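Hydrogenase maturation factor (Thermoanaerobacter tengcongensis, PDB 3VTH) probably transfers a carbamoyl group from carbamoyl phosphate, at the cost of ATP, to the C-terminal cysteine of HypE during maturation of [NiFe]-hydrogenases. Local coordinates at residues R119-P124 / P132-T137; K125-R130 / C164-R169. One frame throughout, in Å; residues are numbered along the deposited sequence.

Contact 1. Residues R119-P124 / P132-T137; sequences RELKDP and PFINCT. With ZN (zinc ion), chain C.
I134 reaches across to the last turn of helix 115-121 and lays its two branches against E120 and L121. It comes from an extended piece of loop, gives more surface to the contact than any other residue here, and meets the helix with carbon atoms alone; no hydrogen bond joins the two segments. The longer branch, with CG1 anti to the backbone N (chi1 -169°) and CD1 carried straight on, puts its terminal methyl between the root of one side chain and the backbone of the next residue: I134 CD1 sits 3.7 Å from E120 CB and 3.8 Å from L121 N. The shorter branch is held between the backbone N and the carbonyl carbon and turns to leucine, I134 CG2 lying 3.9 Å from L121 CD1. L121 and I134 cross at a slant, so methyl meets methyl rather than chain lying along chain.

E120 takes part through the root of its side chain and, more loosely, through its carboxylate, whose OE2 is 3.8 Å from I134 CD1. That carboxylate is held elsewhere: OE1 forms a salt bridge with R177 and OE2 one with R178, which also packs on I134. The glutamate therefore offers its aliphatic part to the isoleucine while its charge is met by two arginines of the second zinc finger.

Two residues on from I134, C136 binds zinc through SG at 2.3 Å, completing a four-cysteine site with C114, C117 and C139. The apolar contact thus packs the loop that brings in the second cysteine pair against the helix that carries C117, as part of the small core of the first HypF-type finger. Beyond it, helix 312-320 covers the same apolar patch, P312 touching both L121 and I134 and Y315 touching L121, while P132 and F133 lean on L193 of strand 193-196.

Contact 2. Residues K125-R130 / C164-R169; sequences KDRRYR and CEKCSR. With ZN (zinc ion), chain D.
R127 stretches out from a turn of the first finger to the zinc-bound sulfur of C167 in the second. Its CG is tucked over the backbone, flanked by N and C (chi1 76°), and from there the chain runs fully extended to NE, delivering the guanidinium to the helix. R127 NH2 donates to C167 SG at 3.3 Å, with an N-H...S angle of 152°, and the sulfur lies close to the guanidinium plane. K166 covers one face of that group, its CB 3.7 Å from R127 CZ. The lysine chain then bends at chi3 and chi4 as the arginine and lysine chains run antiparallel past one another, and K166 NZ stays 5.1 Å from R127 NH1.

R128 is also extended, and its NH2 comes obliquely to 3.5 Å from C167 SG, although its firmer partner is the carboxylate of E170, by a salt bridge. Both arginines are the central residues of a type I turn, D126 to Y129, and D126 OD2 braces it by accepting from R128 N in an Asx turn, alongside the Y129 N to D126 O bond.

C167 and C164 bind zinc with C186 and C189, and C164 SG also caps the helix by accepting from C167 N at 3.4 Å. Positive groups beside a zinc-bound thiolate would probably help stabilise the negative charge on the sulfur. With R127 cut back to an alanine, C167 SG would probably lose its in-plane donor and K166 CB the group it packs on.

The contact sets the loop after helix 115-121 against the first turn of helix 165-171, with R128 NE hydrogen-bonded to A185 O and the R128 side chain touching I134.

From the N terminus the chain leaves helix 115-121 through 119-124 and turns at once into 125-130. The next piece, 132-137, doubles back to the helix and closes contact 1, a short loop within the first zinc finger. Because 125-130 lies inside that loop but finds its partner only at 164-169, contact 2 closes a longer one, and the two cross. They are also directly joined: L121 O and R130 N are 2.9 Å apart, probably hydrogen-bonded, and Y129 packs near the same carbonyl. Contact 1 thus stays within the first finger, joining its helix to its second cysteine loop, whereas contact 2 ties that finger to helix 165-171 of the second.

Contact 1. Residues R119-P124 / P132-T137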
ATOM      1  N   ARG A 119     -15.657 -21.443 -10.160  1.00 35.53           N
ATOM      2  CA  ARG A 119     -16.386 -22.689 -10.459  1.00 37.66           C
ATOM      3  C   ARG A 119     -16.790 -22.734 -11.934  1.00 36.99           C
ATOM      4  O   ARG A 119     -16.583 -23.743 -12.601  1.00 37.75           O
ATOM      5  CB  ARG A 119     -17.634 -22.816  -9.575  1.00 38.54           C
ATOM      6  CG  ARG A 119     -18.307 -24.195  -9.619  1.00 43.84           C
ATOM      7  CD  ARG A 119     -19.805 -24.143  -9.259  1.00 49.50           C
ATOM      8  NE  ARG A 119     -20.060 -23.326  -8.076  1.00 52.33           N
ATOM      9  CZ  ARG A 119     -20.522 -22.077  -8.100  1.00 52.24           C
ATOM     10  NH1 ARG A 119     -20.814 -21.477  -9.252  1.00 52.99           N
ATOM     11  NH2 ARG A 119     -20.694 -21.426  -6.961  1.00 52.02           N
ATOM     12  N   GLU A 120     -17.367 -21.640 -12.433  1.00 35.74           N
ATOM     13  CA  GLU A 120     -17.748 -21.554 -13.845  1.00 35.81           C
ATOM     14  C   GLU A 120     -16.531 -21.688 -14.776  1.00 35.17           C
ATOM     15  O   GLU A 120     -16.569 -22.444 -15.744  1.00 35.82           O
ATOM     16  CB  GLU A 120     -18.527 -20.259 -14.124  1.00 34.85           C
ATOM     17  CG  GLU A 120     -19.946 -20.235 -13.500  1.00 37.71           C
ATOM     18  CD  GLU A 120     -20.646 -18.875 -13.594  1.00 39.97           C
ATOM     19  OE1 GLU A 120     -21.798 -18.761 -13.120  1.00 43.73           O
ATOM     20  OE2 GLU A 120     -20.057 -17.903 -14.103  1.00 42.07           O
ATOM     21  N   LEU A 121     -15.458 -20.955 -14.474  1.00 33.81           N
ATOM     22  CA  LEU A 121     -14.191 -21.062 -15.212  1.00 33.53           C
ATOM     23  C   LEU A 121     -13.689 -22.509 -15.390  1.00 34.83           C
ATOM     24  O   LEU A 121     -13.153 -22.859 -16.441  1.00 34.26           O
ATOM     25  CB  LEU A 121     -13.105 -20.230 -14.513  1.00 31.97           C
ATOM     26  CG  LEU A 121     -11.735 -20.086 -15.178  1.00 32.65           C
ATOM     27  CD1 LEU A 121     -11.854 -19.305 -16.463  1.00 29.50           C
ATOM     28  CD2 LEU A 121     -10.723 -19.398 -14.218  1.00 31.30           C
ATOM     29  N   LYS A 122     -13.852 -23.326 -14.350  1.00 35.89           N
ATOM     30  CA  LYS A 122     -13.321 -24.690 -14.324  1.00 38.03           C
ATOM     31  C   LYS A 122     -14.354 -25.759 -14.717  1.00 39.75           C
ATOM     32  O   LYS A 122     -14.071 -26.952 -14.658  1.00 40.89           O
ATOM     33  CB  LYS A 122     -12.748 -24.992 -12.936  1.00 38.52           C
ATOM     34  CG  LYS A 122     -11.507 -24.182 -12.606  1.00 40.06           C
ATOM     35  CD  LYS A 122     -11.073 -24.336 -11.147  1.00 44.28           C
ATOM     36  CE  LYS A 122      -9.759 -23.570 -10.872  1.00 45.64           C
ATOM     37  NZ  LYS A 122      -8.565 -24.183 -11.568  1.00 48.10           N
ATOM     38  N   ASP A 123     -15.546 -25.320 -15.112  1.00 39.50           N
ATOM     39  CA  ASP A 123     -16.642 -26.228 -15.445  1.00 41.77           C
ATOM     40  C   ASP A 123     -16.744 -26.447 -16.961  1.00 42.22           C
ATOM     41  O   ASP A 123     -17.257 -25.574 -17.665  1.00 41.80           O
ATOM     42  CB  ASP A 123     -17.964 -25.656 -14.898  1.00 41.00           C
ATOM     43  CG  ASP A 123     -19.168 -26.535 -15.216  1.00 43.81           C
ATOM     44  OD1 ASP A 123     -20.299 -26.149 -14.856  1.00 44.93           O
ATOM     45  OD2 ASP A 123     -18.989 -27.600 -15.830  1.00 43.83           O
ATOM     46  N   PRO A 124     -16.296 -27.624 -17.462  1.00 44.20           N
ATOM     47  CA  PRO A 124     -16.263 -27.895 -18.912  1.00 45.08           C
ATOM     48  C   PRO A 124     -17.619 -27.749 -19.618  1.00 45.79           C
ATOM     49  O   PRO A 124     -17.661 -27.602 -20.842  1.00 46.56           O
ATOM     50  CB  PRO A 124     -15.782 -29.358 -19.000  1.00 47.07           C
ATOM     51  CG  PRO A 124     -15.183 -29.664 -17.679  1.00 47.52           C
ATOM     52  CD  PRO A 124     -15.943 -28.825 -16.681  1.00 45.05           C
ATOM     53  N   PRO A 132     -10.923 -16.252 -20.185  1.00 30.49           N
ATOM     54  CA  PRO A 132      -9.833 -15.576 -19.454  1.00 29.47           C
ATOM     55  C   PRO A 132     -10.241 -14.264 -18.797  1.00 28.27           C
ATOM     56  O   PRO A 132      -9.441 -13.678 -18.072  1.00 27.34           O
ATOM     57  CB  PRO A 132      -8.799 -15.294 -20.558  1.00 29.84           C
ATOM     58  CG  PRO A 132      -9.193 -16.185 -21.697  1.00 32.37           C
ATOM     59  CD  PRO A 132     -10.673 -16.236 -21.635  1.00 31.20           C
ATOM     60  N   PHE A 133     -11.470 -13.799 -19.045  1.00 28.46           N
ATOM     61  CA  PHE A 133     -11.927 -12.526 -18.462  1.00 27.73           C
ATOM     62  C   PHE A 133     -13.241 -12.651 -17.693  1.00 27.39           C
ATOM     63  O   PHE A 133     -13.965 -11.660 -17.468  1.00 26.57           O
ATOM     64  CB  PHE A 133     -11.992 -11.430 -19.541  1.00 28.54           C
ATOM     65  CG  PHE A 133     -10.664 -11.191 -20.213  1.00 30.04           C
ATOM     66  CD1 PHE A 133      -9.700 -10.392 -19.607  1.00 30.87           C
ATOM     67  CD2 PHE A 133     -10.352 -11.828 -21.402  1.00 31.87           C
ATOM     68  CE1 PHE A 133      -8.449 -10.199 -20.210  1.00 32.35           C
ATOM     69  CE2 PHE A 133      -9.107 -11.645 -22.014  1.00 32.39           C
ATOM     70  CZ  PHE A 133      -8.162 -10.835 -21.422  1.00 32.31           C
ATOM     71  N   ILE A 134     -13.533 -13.872 -17.270  1.00 27.32           N
ATOM     72  CA  ILE A 134     -14.718 -14.120 -16.450  1.00 27.08           C
ATOM     73  C   ILE A 134     -14.741 -13.214 -15.208  1.00 26.58           C
ATOM     74  O   ILE A 134     -13.731 -13.070 -14.520  1.00 25.16           O
ATOM     75  CB  ILE A 134     -14.854 -15.613 -16.085  1.00 27.95           C
ATOM     76  CG1 ILE A 134     -16.232 -15.904 -15.472  1.00 27.22           C
ATOM     77  CG2 ILE A 134     -13.678 -16.096 -15.193  1.00 26.39           C
ATOM     78  CD1 ILE A 134     -16.565 -17.421 -15.406  1.00 29.47           C
ATOM     79  N   ASN A 135     -15.886 -12.561 -14.976  1.00 26.49           N
ATOM     80  CA  ASN A 135     -16.109 -11.776 -13.751  1.00 27.15           C
ATOM     81  C   ASN A 135     -17.619 -11.677 -13.515  1.00 27.12           C
ATOM     82  O   ASN A 135     -18.393 -12.237 -14.283  1.00 27.92           O
ATOM     83  CB  ASN A 135     -15.479 -10.373 -13.857  1.00 26.86           C
ATOM     84  CG  ASN A 135     -15.958  -9.602 -15.097  1.00 30.82           C
ATOM     85  OD1 ASN A 135     -17.060  -9.823 -15.618  1.00 34.71           O
ATOM     86  ND2 ASN A 135     -15.125  -8.692 -15.569  1.00 37.17           N
ATOM     87  N   CYS A 136     -18.028 -10.970 -12.467  1.00 26.82           N
ATOM     88  CA  CYS A 136     -19.437 -10.796 -12.151  1.00 27.26           C
ATOM     89  C   CYS A 136     -19.541  -9.578 -11.237  1.00 26.96           C
ATOM     90  O   CYS A 136     -18.560  -8.861 -11.063  1.00 26.12           O
ATOM     91  CB  CYS A 136     -19.992 -12.061 -11.469  1.00 28.36           C
ATOM     92  SG  CYS A 136     -19.345 -12.372  -9.802  1.00 28.32           S
ATOM     93  N   THR A 137     -20.723  -9.328 -10.671  1.00 27.05           N
ATOM     94  CA  THR A 137     -20.892  -8.171  -9.774  1.00 26.76           C
ATOM     95  C   THR A 137     -20.018  -8.252  -8.519  1.00 26.60           C
ATOM     96  O   THR A 137     -19.770  -7.227  -7.885  1.00 26.84           O
ATOM     97  CB  THR A 137     -22.371  -7.952  -9.348  1.00 27.44           C
ATOM     98  OG1 THR A 137     -22.846  -9.083  -8.616  1.00 27.39           O
ATOM     99  CG2 THR A 137     -23.249  -7.752 -10.551  1.00 27.71           C
TER
HETATM  100 ZN    ZN C 801     -17.245 -13.365  -9.870  1.00 27.74          ZN

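Contact 2. Residues K125-R130 / C164-R169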
ATOM      1  N   LYS A 125     -18.709 -27.789 -18.858  1.00 45.92           N
ATOM      2  CA  LYS A 125     -20.043 -27.680 -19.441  1.00 47.02           C
ATOM      3  C   LYS A 125     -20.526 -26.231 -19.535  1.00 45.45           C
ATOM      4  O   LYS A 125     -21.483 -25.937 -20.255  1.00 45.43           O
ATOM      5  CB  LYS A 125     -21.045 -28.537 -18.657  1.00 48.71           C
ATOM      6  CG  LYS A 125     -20.780 -30.048 -18.735  1.00 51.68           C
ATOM      7  CD  LYS A 125     -21.832 -30.839 -17.966  1.00 56.15           C
ATOM      8  CE  LYS A 125     -21.574 -32.343 -18.056  1.00 60.37           C
ATOM      9  NZ  LYS A 125     -22.789 -33.138 -17.684  1.00 64.29           N
ATOM     10  N   ASP A 126     -19.856 -25.328 -18.817  1.00 43.50           N
ATOM     11  CA  ASP A 126     -20.242 -23.914 -18.784  1.00 42.04           C
ATOM     12  C   ASP A 126     -19.778 -23.208 -20.057  1.00 41.16           C
ATOM     13  O   ASP A 126     -18.691 -23.478 -20.559  1.00 41.57           O
ATOM     14  CB  ASP A 126     -19.632 -23.232 -17.549  1.00 40.93           C
ATOM     15  CG  ASP A 126     -20.324 -21.917 -17.194  1.00 41.93           C
ATOM     16  OD1 ASP A 126     -21.077 -21.905 -16.195  1.00 43.71           O
ATOM     17  OD2 ASP A 126     -20.119 -20.897 -17.897  1.00 42.01           O
ATOM     18  N   ARG A 127     -20.572 -22.284 -20.581  1.00 40.31           N
ATOM     19  CA  ARG A 127     -20.114 -21.566 -21.775  1.00 39.60           C
ATOM     20  C   ARG A 127     -18.940 -20.603 -21.514  1.00 37.56           C
ATOM     21  O   ARG A 127     -18.280 -20.161 -22.461  1.00 37.24           O
ATOM     22  CB  ARG A 127     -21.265 -20.873 -22.503  1.00 40.18           C
ATOM     23  CG  ARG A 127     -21.777 -19.617 -21.874  1.00 38.84           C
ATOM     24  CD  ARG A 127     -22.934 -19.063 -22.712  1.00 39.72           C
ATOM     25  NE  ARG A 127     -23.302 -17.738 -22.237  1.00 36.69           N
ATOM     26  CZ  ARG A 127     -22.914 -16.593 -22.795  1.00 37.35           C
ATOM     27  NH1 ARG A 127     -22.158 -16.580 -23.894  1.00 36.86           N
ATOM     28  NH2 ARG A 127     -23.292 -15.448 -22.251  1.00 35.66           N
ATOM     29  N   ARG A 128     -18.673 -20.303 -20.241  1.00 35.25           N
ATOM     30  CA  ARG A 128     -17.490 -19.514 -19.880  1.00 33.79           C
ATOM     31  C   ARG A 128     -16.314 -20.362 -19.390  1.00 34.08           C
ATOM     32  O   ARG A 128     -15.379 -19.826 -18.803  1.00 32.81           O
ATOM     33  CB  ARG A 128     -17.832 -18.426 -18.854  1.00 32.11           C
ATOM     34  CG  ARG A 128     -18.745 -17.344 -19.404  1.00 32.08           C
ATOM     35  CD  ARG A 128     -19.053 -16.286 -18.340  1.00 32.02           C
ATOM     36  NE  ARG A 128     -19.833 -15.167 -18.871  1.00 31.43           N
ATOM     37  CZ  ARG A 128     -21.163 -15.137 -18.965  1.00 31.19           C
ATOM     38  NH1 ARG A 128     -21.893 -16.171 -18.575  1.00 30.53           N
ATOM     39  NH2 ARG A 128     -21.761 -14.054 -19.453  1.00 29.69           N
ATOM     40  N   TYR A 129     -16.367 -21.672 -19.635  1.00 34.95           N
ATOM     41  CA  TYR A 129     -15.235 -22.569 -19.372  1.00 35.82           C
ATOM     42  C   TYR A 129     -13.960 -21.996 -19.969  1.00 35.13           C
ATOM     43  O   TYR A 129     -13.899 -21.734 -21.170  1.00 34.80           O
ATOM     44  CB  TYR A 129     -15.514 -23.953 -19.965  1.00 37.79           C
ATOM     45  CG  TYR A 129     -14.422 -24.993 -19.772  1.00 39.94           C
ATOM     46  CD1 TYR A 129     -13.929 -25.303 -18.496  1.00 41.08           C
ATOM     47  CD2 TYR A 129     -13.915 -25.698 -20.862  1.00 41.54           C
ATOM     48  CE1 TYR A 129     -12.939 -26.280 -18.318  1.00 41.47           C
ATOM     49  CE2 TYR A 129     -12.929 -26.685 -20.696  1.00 44.28           C
ATOM     50  CZ  TYR A 129     -12.441 -26.955 -19.419  1.00 44.53           C
ATOM     51  OH  TYR A 129     -11.475 -27.922 -19.250  1.00 46.29           O
ATOM     52  N   ARG A 130     -12.968 -21.762 -19.110  1.00 34.27           N
ATOM     53  CA  ARG A 130     -11.647 -21.259 -19.522  1.00 34.47           C
ATOM     54  C   ARG A 130     -11.690 -19.852 -20.147  1.00 33.47           C
ATOM     55  O   ARG A 130     -10.725 -19.415 -20.763  1.00 33.74           O
ATOM     56  CB  ARG A 130     -10.926 -22.268 -20.448  1.00 35.97           C
ATOM     57  CG  ARG A 130     -10.719 -23.659 -19.834  1.00 39.34           C
ATOM     58  CD  ARG A 130     -10.001 -24.634 -20.815  1.00 45.41           C
ATOM     59  NE  ARG A 130      -8.779 -24.026 -21.345  1.00 50.43           N
ATOM     60  CZ  ARG A 130      -7.622 -23.965 -20.688  1.00 53.00           C
ATOM     61  NH1 ARG A 130      -7.504 -24.500 -19.475  1.00 54.16           N
ATOM     62  NH2 ARG A 130      -6.574 -23.367 -21.244  1.00 54.74           N
ATOM     63  N   CYS A 164     -23.113  -9.449 -26.462  1.00 36.48           N
ATOM     64  CA  CYS A 164     -23.775 -10.334 -27.413  1.00 37.56           C
ATOM     65  C   CYS A 164     -25.195 -10.638 -26.921  1.00 38.26           C
ATOM     66  O   CYS A 164     -25.553 -10.324 -25.775  1.00 37.40           O
ATOM     67  CB  CYS A 164     -22.990 -11.636 -27.575  1.00 37.70           C
ATOM     68  SG  CYS A 164     -23.059 -12.723 -26.116  1.00 37.88           S
ATOM     69  N   GLU A 165     -25.990 -11.252 -27.791  1.00 39.50           N
ATOM     70  CA  GLU A 165     -27.377 -11.616 -27.488  1.00 41.16           C
ATOM     71  C   GLU A 165     -27.499 -12.486 -26.229  1.00 39.77           C
ATOM     72  O   GLU A 165     -28.414 -12.297 -25.432  1.00 39.18           O
ATOM     73  CB  GLU A 165     -28.002 -12.322 -28.702  1.00 43.30           C
ATOM     74  CG  GLU A 165     -29.489 -12.630 -28.570  1.00 48.35           C
ATOM     75  CD  GLU A 165     -30.072 -13.355 -29.793  1.00 53.61           C
ATOM     76  OE1 GLU A 165     -29.322 -14.020 -30.548  1.00 57.17           O
ATOM     77  OE2 GLU A 165     -31.299 -13.269 -29.996  1.00 57.19           O
ATOM     78  N   LYS A 166     -26.577 -13.428 -26.046  1.00 38.81           N
ATOM     79  CA  LYS A 166     -26.632 -14.303 -24.872  1.00 38.78           C
ATOM     80  C   LYS A 166     -26.313 -13.565 -23.567  1.00 36.25           C
ATOM     81  O   LYS A 166     -26.977 -13.773 -22.544  1.00 35.44           O
ATOM     82  CB  LYS A 166     -25.691 -15.495 -25.024  1.00 39.39           C
ATOM     83  CG  LYS A 166     -26.162 -16.535 -26.014  1.00 43.51           C
ATOM     84  CD  LYS A 166     -25.489 -17.869 -25.711  1.00 47.94           C
ATOM     85  CE  LYS A 166     -24.230 -18.077 -26.527  1.00 48.55           C
ATOM     86  NZ  LYS A 166     -24.590 -18.699 -27.848  1.00 51.04           N
ATOM     87  N   CYS A 167     -25.306 -12.702 -23.605  1.00 35.14           N
ATOM     88  CA  CYS A 167     -24.933 -11.941 -22.414  1.00 33.67           C
ATOM     89  C   CYS A 167     -26.023 -10.945 -22.050  1.00 33.87           C
ATOM     90  O   CYS A 167     -26.300 -10.733 -20.872  1.00 33.61           O
ATOM     91  CB  CYS A 167     -23.596 -11.234 -22.612  1.00 32.46           C
ATOM     92  SG  CYS A 167     -22.205 -12.372 -22.508  1.00 32.54           S
ATOM     93  N   SER A 168     -26.627 -10.341 -23.067  1.00 34.73           N
ATOM     94  CA  SER A 168     -27.746  -9.419 -22.878  1.00 36.65           C
ATOM     95  C   SER A 168     -28.983 -10.101 -22.265  1.00 37.48           C
ATOM     96  O   SER A 168     -29.681  -9.504 -21.431  1.00 37.24           O
ATOM     97  CB  SER A 168     -28.118  -8.771 -24.202  1.00 37.88           C
ATOM     98  OG  SER A 168     -29.217  -7.898 -24.025  1.00 41.93           O
ATOM     99  N   ARG A 169     -29.222 -11.351 -22.628  1.00 38.15           N
ATOM    100  CA  ARG A 169     -30.287 -12.144 -22.037  1.00 39.70           C
ATOM    101  C   ARG A 169     -30.028 -12.391 -20.563  1.00 38.51           C
ATOM    102  O   ARG A 169     -30.884 -12.236 -19.751  1.00 38.58           O
ATOM    103  CB  ARG A 169     -30.496 -13.467 -22.788  1.00 40.98           C
ATOM    104  CG  ARG A 169     -31.209 -13.286 -24.125  1.00 45.94           C
ATOM    105  CD  ARG A 169     -31.652 -14.569 -24.877  1.00 51.74           C
ATOM    106  NE  ARG A 169     -30.802 -15.730 -24.639  1.00 56.61           N
ATOM    107  CZ  ARG A 169     -30.057 -16.352 -25.556  1.00 58.91           C
ATOM    108  NH1 ARG A 169     -30.046 -15.965 -26.818  1.00 60.00           N
ATOM    109  NH2 ARG A 169     -29.324 -17.383 -25.197  1.00 60.55           N
TER
HETATM  110 ZN    ZN D 802     -21.305 -12.364 -24.634  1.00 35.94          ZN